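Local coordinates for protein putative oxidoreductase (Yersinia pestis, PDB 3KUX) that is a putative oxidoreductase that probably binds a nicotinamide dinucleotide cofactor through its Rossmann-fold domain, its substrate being unknown, at residues R157-I162 and M204-S209. Numbering follows the deposited sequence.
Sequences RYRPEI and MLRPGS
R206 reaches across to the 157-162 loop and gives NH1 to the backbone O of R159, 2.8 Å away. That NH1 lies almost straight out from the carbonyl, with a C=O...N angle of 167°, although the oxygen sits 18° out of the guanidinium plane and the hydrogen bond itself is bent. CB of R206 points toward the other loop and CG stands anti to the backbone N (chi1 177°), 3.8 Å from P160 O. On its own side the guanidinium is held by S209 OG, 2.7 Å from R206 NE and close to the guanidinium plane; the NH2 bond to the same hydroxyl is weak. D213 OD2 bonds S209 OG and also R206 N, and so probably helps fix the hydroxyl that holds the guanidinium. The type II turn R206-S209 closes with S209 N to R206 O.

Looser is the exposed end, where poorly ordered I162 lies against G208; its exact placement is doubtful. The contact ties together two loops that follow strands 148-156 and 197-203 of the C-terminal domain's sheet. Its grip is one charged donor on a neutral carbonyl, and E161 OE2, 5.7 Å from R206 NH1, may ease that charge without a salt bridge.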
ATOM      1  N   ARG A 157      -8.212  12.755  -9.008  1.00  3.89           N
ATOM      2  CA  ARG A 157      -8.836  13.583  -7.987  1.00  4.66           C
ATOM      3  C   ARG A 157      -9.031  15.001  -8.471  1.00  6.52           C
ATOM      4  O   ARG A 157      -8.415  15.435  -9.445  1.00  7.11           O
ATOM      5  CB  ARG A 157      -7.968  13.637  -6.740  1.00  3.82           C
ATOM      6  CG  ARG A 157      -7.671  12.312  -6.112  1.00  3.08           C
ATOM      7  CD  ARG A 157      -6.382  12.434  -5.350  1.00 10.22           C
ATOM      8  NE  ARG A 157      -6.233  11.397  -4.342  1.00 16.37           N
ATOM      9  CZ  ARG A 157      -5.128  11.228  -3.628  1.00 20.12           C
ATOM     10  NH1 ARG A 157      -4.089  12.030  -3.831  1.00 20.97           N
ATOM     11  NH2 ARG A 157      -5.059  10.258  -2.722  1.00 14.33           N
ATOM     12  N   TYR A 158      -9.878  15.735  -7.762  1.00  8.57           N
ATOM     13  CA  TYR A 158     -10.028  17.151  -8.016  1.00  8.90           C
ATOM     14  C   TYR A 158      -9.660  17.957  -6.788  1.00  9.31           C
ATOM     15  O   TYR A 158     -10.496  18.185  -5.915  1.00  8.33           O
ATOM     16  CB  TYR A 158     -11.458  17.485  -8.442  1.00  8.61           C
ATOM     17  CG  TYR A 158     -11.608  18.915  -8.906  1.00 10.96           C
ATOM     18  CD1 TYR A 158     -11.028  19.342 -10.096  1.00  9.09           C
ATOM     19  CD2 TYR A 158     -12.318  19.840  -8.153  1.00 10.30           C
ATOM     20  CE1 TYR A 158     -11.154  20.645 -10.524  1.00 10.23           C
ATOM     21  CE2 TYR A 158     -12.449  21.150  -8.576  1.00 11.36           C
ATOM     22  CZ  TYR A 158     -11.864  21.547  -9.763  1.00 12.16           C
ATOM     23  OH  TYR A 158     -11.987  22.849 -10.191  1.00 15.11           O
ATOM     24  N   ARG A 159      -8.403  18.376  -6.718  1.00 11.95           N
ATOM     25  CA  ARG A 159      -8.004  19.399  -5.759  1.00 17.09           C
ATOM     26  C   ARG A 159      -7.183  20.480  -6.446  1.00 19.21           C
ATOM     27  O   ARG A 159      -5.959  20.391  -6.513  1.00 18.30           O
ATOM     28  CB  ARG A 159      -7.255  18.801  -4.563  1.00 16.48           C
ATOM     29  CG  ARG A 159      -6.125  17.863  -4.914  1.00 21.93           C
ATOM     30  CD  ARG A 159      -5.983  16.815  -3.831  1.00 28.48           C
ATOM     31  NE  ARG A 159      -7.226  16.064  -3.689  1.00 36.90           N
ATOM     32  CZ  ARG A 159      -7.593  15.419  -2.588  1.00 40.81           C
ATOM     33  NH1 ARG A 159      -6.809  15.434  -1.518  1.00 41.23           N
ATOM     34  NH2 ARG A 159      -8.749  14.763  -2.556  1.00 39.47           N
ATOM     35  N   PRO A 160      -7.869  21.510  -6.965  1.00 23.06           N
ATOM     36  CA  PRO A 160      -7.248  22.614  -7.685  1.00 27.09           C
ATOM     37  C   PRO A 160      -6.493  23.540  -6.738  1.00 32.16           C
ATOM     38  O   PRO A 160      -5.590  24.262  -7.165  1.00 32.41           O
ATOM     39  CB  PRO A 160      -8.446  23.345  -8.282  1.00 25.39           C
ATOM     40  CG  PRO A 160      -9.527  23.114  -7.301  1.00 25.08           C
ATOM     41  CD  PRO A 160      -9.318  21.710  -6.800  1.00 22.90           C
ATOM     42  N   GLU A 161      -6.867  23.509  -5.461  1.00 38.16           N
ATOM     43  CA  GLU A 161      -6.233  24.346  -4.451  1.00 44.43           C
ATOM     44  C   GLU A 161      -4.932  23.720  -3.957  1.00 47.71           C
ATOM     45  O   GLU A 161      -4.912  22.576  -3.499  1.00 47.59           O
ATOM     46  CB  GLU A 161      -7.188  24.600  -3.278  1.00 45.48           C
ATOM     47  CG  GLU A 161      -7.414  23.393  -2.362  1.00 52.04           C
ATOM     48  CD  GLU A 161      -8.362  22.357  -2.953  1.00 56.47           C
ATOM     49  OE1 GLU A 161      -9.490  22.728  -3.349  1.00 57.19           O
ATOM     50  OE2 GLU A 161      -7.982  21.166  -3.005  1.00 55.60           O
ATOM     51  N   ILE A 162      -3.840  24.476  -4.015  1.00 53.47           N
ATOM     52  CA  ILE A 162      -2.521  23.982  -3.640  1.00 59.20           C
ATOM     53  C   ILE A 162      -2.226  24.046  -2.166  1.00 62.92           C
ATOM     54  O   ILE A 162      -1.523  24.951  -1.718  1.00 63.56           O
ATOM     55  CB  ILE A 162      -1.428  24.813  -4.324  1.00 59.29           C
ATOM     56  CG1 ILE A 162      -1.880  25.274  -5.711  1.00 60.80           C
ATOM     57  CG2 ILE A 162      -0.140  24.042  -4.384  1.00 58.86           C
ATOM     58  CD1 ILE A 162      -1.202  26.549  -6.178  1.00 62.46           C
HETATM   59  N   MSE A 204       3.115  18.363 -14.389  1.00 13.13           N
HETATM   60  CA  MSE A 204       2.582  19.353 -13.469  1.00 14.42           C
HETATM   61  C   MSE A 204       1.555  20.191 -14.212  1.00 13.74           C
HETATM   62  O   MSE A 204       1.897  21.148 -14.908  1.00 12.27           O
HETATM   63  CB  MSE A 204       3.691  20.233 -12.911  1.00 16.21           C
HETATM   64  CG  MSE A 204       4.464  19.564 -11.797  1.00 28.68           C
HETATM   65 SE   MSE A 204       5.704  20.785 -10.935  1.00 54.70          SE
HETATM   66  CE  MSE A 204       4.633  22.416 -11.032  1.00 44.96           C
ATOM     67  N   LEU A 205       0.292  19.807 -14.064  1.00 13.78           N
ATOM     68  CA  LEU A 205      -0.792  20.404 -14.829  1.00 12.66           C
ATOM     69  C   LEU A 205      -1.529  21.475 -14.042  1.00 12.93           C
ATOM     70  O   LEU A 205      -2.201  22.327 -14.627  1.00 13.73           O
ATOM     71  CB  LEU A 205      -1.773  19.325 -15.282  1.00 11.38           C
ATOM     72  CG  LEU A 205      -1.444  18.613 -16.593  1.00  8.74           C
ATOM     73  CD1 LEU A 205       0.045  18.652 -16.879  1.00  2.00           C
ATOM     74  CD2 LEU A 205      -1.981  17.183 -16.570  1.00  4.73           C
ATOM     75  N   ARG A 206      -1.402  21.429 -12.718  1.00 12.54           N
ATOM     76  CA  ARG A 206      -2.038  22.423 -11.861  1.00 13.42           C
ATOM     77  C   ARG A 206      -1.154  23.645 -11.645  1.00 15.89           C
ATOM     78  O   ARG A 206      -0.047  23.524 -11.122  1.00 16.83           O
ATOM     79  CB  ARG A 206      -2.400  21.811 -10.513  1.00 10.64           C
ATOM     80  CG  ARG A 206      -3.006  22.806  -9.545  1.00 11.94           C
ATOM     81  CD  ARG A 206      -3.288  22.158  -8.216  1.00  9.77           C
ATOM     82  NE  ARG A 206      -2.111  21.443  -7.739  1.00 15.51           N
ATOM     83  CZ  ARG A 206      -2.111  20.598  -6.715  1.00 15.95           C
ATOM     84  NH1 ARG A 206      -3.231  20.358  -6.050  1.00 17.12           N
ATOM     85  NH2 ARG A 206      -0.989  19.989  -6.361  1.00 16.93           N
ATOM     86  N   PRO A 207      -1.640  24.832 -12.048  1.00 19.05           N
ATOM     87  CA  PRO A 207      -0.917  26.072 -11.757  1.00 20.66           C
ATOM     88  C   PRO A 207      -0.716  26.204 -10.255  1.00 22.27           C
ATOM     89  O   PRO A 207      -1.685  26.123  -9.496  1.00 23.24           O
ATOM     90  CB  PRO A 207      -1.871  27.163 -12.253  1.00 19.26           C
ATOM     91  CG  PRO A 207      -2.710  26.491 -13.289  1.00 20.74           C
ATOM     92  CD  PRO A 207      -2.881  25.076 -12.806  1.00 19.12           C
ATOM     93  N   GLY A 208       0.528  26.381  -9.825  1.00 23.48           N
ATOM     94  CA  GLY A 208       0.822  26.501  -8.403  1.00 24.33           C
ATOM     95  C   GLY A 208       1.368  25.229  -7.779  1.00 26.62           C
ATOM     96  O   GLY A 208       1.868  25.252  -6.654  1.00 27.79           O
ATOM     97  N   SER A 209       1.269  24.113  -8.500  1.00 27.03           N
ATOM     98  CA  SER A 209       1.856  22.858  -8.033  1.00 26.30           C
ATOM     99  C   SER A 209       3.358  23.027  -7.831  1.00 26.71           C
ATOM    100  O   SER A 209       4.019  23.743  -8.588  1.00 26.34           O
ATOM    101  CB  SER A 209       1.587  21.722  -9.023  1.00 26.25           C
ATOM    102  OG  SER A 209       0.272  21.213  -8.887  1.00 26.56           O
TER